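Local coordinates for protein adhesin (Streptococcus sanguinis SK1 = NCTC 7863, PDB 6VT2) that binds sialylated glycans such as sialyl-T antigen through tandem Siglec-like modules, probably attaching the streptococcus to host glycoproteins, at residues D94-V100 against E118-I124. Sequence-based numbering, arbitrary orientation.
With SIA (N-acetyl-alpha-neuraminic acid), chain D; GAL (beta-D-galactopyranose), chain B.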
loop_
_atom_site.group_PDB
_atom_site.type_symbol
_atom_site.label_atom_id
_atom_site.label_comp_id
_atom_site.label_asym_id
_atom_site.label_seq_id
_atom_site.Cartn_x
_atom_site.Cartn_y
_atom_site.Cartn_z
ATOM N N ASP A 94 31.830 15.279 28.796
ATOM C CA ASP A 94 31.751 13.828 28.594
ATOM C C ASP A 94 32.460 13.422 27.302
ATOM O O ASP A 94 31.908 13.098 26.256
ATOM C CB ASP A 94 30.306 13.383 28.690
ATOM C CG ASP A 94 29.797 13.413 30.125
ATOM O OD1 ASP A 94 30.463 12.759 30.971
ATOM O OD2 ASP A 94 28.794 14.137 30.439
ATOM N N ARG A 95 33.785 13.533 27.428
ATOM C CA ARG A 95 34.742 13.340 26.355
ATOM C C ARG A 95 36.044 12.821 26.946
ATOM O O ARG A 95 36.287 13.013 28.047
ATOM C CB ARG A 95 34.978 14.646 25.603
ATOM C CG ARG A 95 35.555 15.728 26.486
ATOM C CD ARG A 95 35.357 17.092 25.870
ATOM N NE ARG A 95 36.148 17.339 24.693
ATOM C CZ ARG A 95 35.668 17.388 23.485
ATOM N NH1 ARG A 95 34.414 17.087 23.284
ATOM N NH2 ARG A 95 36.442 17.690 22.483
ATOM N N TYR A 96 36.835 12.136 26.143
ATOM C CA TYR A 96 38.080 11.540 26.628
ATOM C C TYR A 96 39.193 11.738 25.597
ATOM O O TYR A 96 39.023 11.294 24.553
ATOM C CB TYR A 96 37.851 10.044 26.821
ATOM C CG TYR A 96 36.837 9.704 27.861
ATOM C CD1 TYR A 96 37.144 9.766 29.195
ATOM C CD2 TYR A 96 35.540 9.461 27.509
ATOM C CE1 TYR A 96 36.199 9.487 30.143
ATOM C CE2 TYR A 96 34.576 9.215 28.450
ATOM C CZ TYR A 96 34.928 9.139 29.765
ATOM O OH TYR A 96 34.026 8.935 30.748
ATOM N N THR A 97 40.310 12.291 26.013
ATOM C CA THR A 97 41.452 12.484 25.120
ATOM C C THR A 97 42.420 11.388 25.525
ATOM O O THR A 97 42.844 11.404 26.609
ATOM C CB THR A 97 42.126 13.828 25.310
ATOM O OG1 THR A 97 41.072 14.765 25.197
ATOM C CG2 THR A 97 43.210 14.050 24.289
ATOM N N LYS A 98 42.681 10.455 24.634
ATOM C CA LYS A 98 43.577 9.350 24.965
ATOM C C LYS A 98 44.659 9.245 23.889
ATOM O O LYS A 98 44.460 9.604 22.807
ATOM C CB LYS A 98 42.796 8.062 25.108
ATOM C CG LYS A 98 41.659 8.113 26.107
ATOM C CD LYS A 98 42.217 8.270 27.500
ATOM C CE LYS A 98 41.118 8.792 28.369
ATOM N NZ LYS A 98 41.447 8.781 29.785
ATOM N N TYR A 99 45.767 8.694 24.305
ATOM C CA TYR A 99 47.004 8.776 23.525
ATOM C C TYR A 99 47.369 7.404 22.985
ATOM O O TYR A 99 47.201 6.390 23.666
ATOM C CB TYR A 99 48.106 9.316 24.405
ATOM C CG TYR A 99 47.863 10.746 24.734
ATOM C CD1 TYR A 99 46.970 11.128 25.694
ATOM C CD2 TYR A 99 48.468 11.732 23.986
ATOM C CE1 TYR A 99 46.657 12.480 25.888
ATOM C CE2 TYR A 99 48.241 13.094 24.211
ATOM C CZ TYR A 99 47.277 13.446 25.132
ATOM O OH TYR A 99 47.040 14.771 25.265
ATOM N N VAL A 100 47.849 7.393 21.752
ATOM C CA VAL A 100 48.214 6.164 21.064
ATOM C C VAL A 100 49.708 6.213 20.779
ATOM O O VAL A 100 50.207 7.173 20.197
ATOM C CB VAL A 100 47.384 5.963 19.793
ATOM C CG1 VAL A 100 47.778 4.665 19.175
ATOM C CG2 VAL A 100 45.891 5.973 20.087
ATOM N N GLU A 118 50.192 11.694 19.174
ATOM C CA GLU A 118 49.077 11.011 18.548
ATOM C C GLU A 118 48.019 10.691 19.585
ATOM O O GLU A 118 48.299 10.100 20.629
ATOM C CB GLU A 118 49.569 9.750 17.886
ATOM C CG GLU A 118 50.594 9.942 16.742
ATOM C CD GLU A 118 52.070 10.027 17.142
ATOM O OE1 GLU A 118 52.425 10.126 18.349
ATOM O OE2 GLU A 118 52.905 9.963 16.210
ATOM N N ARG A 119 46.788 11.075 19.267
ATOM C CA ARG A 119 45.728 11.000 20.249
ATOM C C ARG A 119 44.406 11.081 19.506
ATOM O O ARG A 119 44.340 11.539 18.354
ATOM C CB ARG A 119 45.834 12.129 21.269
ATOM C CG ARG A 119 45.651 13.519 20.699
ATOM C CD ARG A 119 46.289 14.576 21.645
ATOM N NE ARG A 119 45.926 15.844 21.066
ATOM C CZ ARG A 119 46.505 16.384 20.017
ATOM N NH1 ARG A 119 47.591 15.823 19.476
ATOM N NH2 ARG A 119 45.997 17.521 19.500
ATOM N N PHE A 120 43.368 10.681 20.210
ATOM C CA PHE A 120 42.012 10.838 19.736
ATOM C C PHE A 120 41.169 11.409 20.856
ATOM O O PHE A 120 41.481 11.218 22.030
ATOM C CB PHE A 120 41.393 9.533 19.233
ATOM C CG PHE A 120 41.312 8.462 20.254
ATOM C CD1 PHE A 120 40.197 8.343 21.059
ATOM C CD2 PHE A 120 42.360 7.559 20.428
ATOM C CE1 PHE A 120 40.139 7.383 22.067
ATOM C CE2 PHE A 120 42.282 6.580 21.353
ATOM C CZ PHE A 120 41.156 6.475 22.200
ATOM N N VAL A 121 40.054 12.055 20.510
ATOM C CA VAL A 121 39.070 12.473 21.494
ATOM C C VAL A 121 37.821 11.679 21.213
ATOM O O VAL A 121 37.251 11.756 20.114
ATOM C CB VAL A 121 38.776 13.959 21.427
ATOM C CG1 VAL A 121 37.801 14.331 22.526
ATOM C CG2 VAL A 121 40.082 14.766 21.627
ATOM N N LEU A 122 37.420 10.896 22.189
ATOM C CA LEU A 122 36.174 10.164 22.167
ATOM C C LEU A 122 35.105 10.997 22.841
ATOM O O LEU A 122 35.280 11.424 23.978
ATOM C CB LEU A 122 36.389 8.823 22.860
ATOM C CG LEU A 122 35.223 7.862 22.778
ATOM C CD1 LEU A 122 35.044 7.383 21.372
ATOM C CD2 LEU A 122 35.533 6.725 23.766
ATOM N N VAL A 123 34.049 11.287 22.115
ATOM C CA VAL A 123 33.035 12.236 22.543
ATOM C C VAL A 123 31.747 11.484 22.699
ATOM O O VAL A 123 31.257 10.899 21.725
ATOM C CB VAL A 123 32.904 13.398 21.549
ATOM C CG1 VAL A 123 31.886 14.454 22.006
ATOM C CG2 VAL A 123 34.217 14.039 21.287
ATOM N N ILE A 124 31.142 11.590 23.885
ATOM C CA ILE A 124 29.943 10.819 24.163
ATOM C C ILE A 124 28.698 11.672 23.968
ATOM O O ILE A 124 28.558 12.709 24.613
ATOM C CB ILE A 124 29.967 10.228 25.570
ATOM C CG1 ILE A 124 31.319 9.510 25.840
ATOM C CG2 ILE A 124 28.744 9.433 25.814
ATOM C CD1 ILE A 124 31.666 8.529 24.801
HETATM C C1 SIA D . 39.945 14.627 28.616
HETATM C C2 SIA D . 39.782 15.276 30.058
HETATM C C3 SIA D . 38.555 16.184 30.209
HETATM C C4 SIA D . 37.219 15.442 30.119
HETATM C C5 SIA D . 37.197 14.255 31.091
HETATM C C6 SIA D . 38.477 13.398 30.909
HETATM C C7 SIA D . 38.660 12.272 31.960
HETATM C C8 SIA D . 40.073 11.644 31.837
HETATM C C9 SIA D . 40.135 10.326 32.601
HETATM C C10 SIA D . 35.078 13.221 31.825
HETATM C C11 SIA D . 33.928 12.301 31.424
HETATM N N5 SIA D . 36.026 13.408 30.875
HETATM O O1A SIA D . 39.594 15.319 27.635
HETATM O O1B SIA D . 40.468 13.477 28.640
HETATM O O4 SIA D . 36.115 16.317 30.423
HETATM O O6 SIA D . 39.641 14.205 31.042
HETATM O O7 SIA D . 38.385 12.748 33.268
HETATM O O8 SIA D . 40.389 11.465 30.452
HETATM O O9 SIA D . 39.408 9.344 31.858
HETATM O O10 SIA D . 35.127 13.743 32.937
HETATM C C1 GAL B . 44.428 15.744 31.335
HETATM C C2 GAL B . 42.947 16.152 31.485
HETATM C C3 GAL B . 42.115 15.637 30.316
HETATM C C4 GAL B . 42.754 16.045 28.981
HETATM C C5 GAL B . 44.196 15.547 28.963
HETATM C C6 GAL B . 44.976 15.913 27.687
HETATM O O2 GAL B . 42.376 15.592 32.654
HETATM O O3 GAL B . 40.790 16.163 30.360
HETATM O O4 GAL B . 42.723 17.446 28.832
HETATM O O5 GAL B . 44.919 16.115 30.057
HETATM O O6 GAL B . 46.258 15.302 27.668
#
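Residues 94-100 and 118-124 run antiparallel, their strand axes 163° apart and closing to 4.4 Å. Paired backbone bonds join Tyr-96 to Leu-122 and Lys-98 to Phe-120, and single bonds close the ends, Ile-124 N to Asp-94 O (2.9 Å) and Val-100 N to Glu-118 O. Arg-95, Thr-97 and Tyr-99 share one face with Arg-119, Val-121 and Val-123. There the Arg-95 chain bends at chi3 (-70°), bringing one face of its guanidinium over Val-121 CG1, which lies 3.6 Å from NH2, while NH1 meets Val-123 CG2. Arg-119 lies alongside Tyr-99, its CB 4.1 Å from the ring centroid in a CH-pi contact. The aliphatic stem thus supports the ring, whose OH donates to galactose O6 at 2.6 Å and accepts a hydrogen bond from Lys-115 N. On the other face, Phe-120 receives Val-100 CG2 at its ring edge and sets CZ 3.7 Å from Lys-98 CB; Phe-24 meets it edge-to-face, so apolar bulk suits this buried position. Lys-98 needs a long chain, for its NZ reaches O8 and O9 of the sialic acid, with Asn-42 and the carbonyl of Asp-53 as further partners. Tyr-96, its OH held by His-88, brings its ring edge near O9. Thr-97 grips the sialic acid carboxylate twice, N to O1B at 2.9 Å (169° at hydrogen) and its short hydroxyl OG1 to O1A. Arg-95 O takes the acetamido N-H. Strand 95-104 lies between 119-125 and 35-41, antiparallel to both. As in other Siglec-like adhesin modules, related to the V-set immunoglobulin fold, it is probably the F strand beside G strand 119-125, with Tyr-96 to Tyr-99 a variant of the YTRY sialic acid-binding motif.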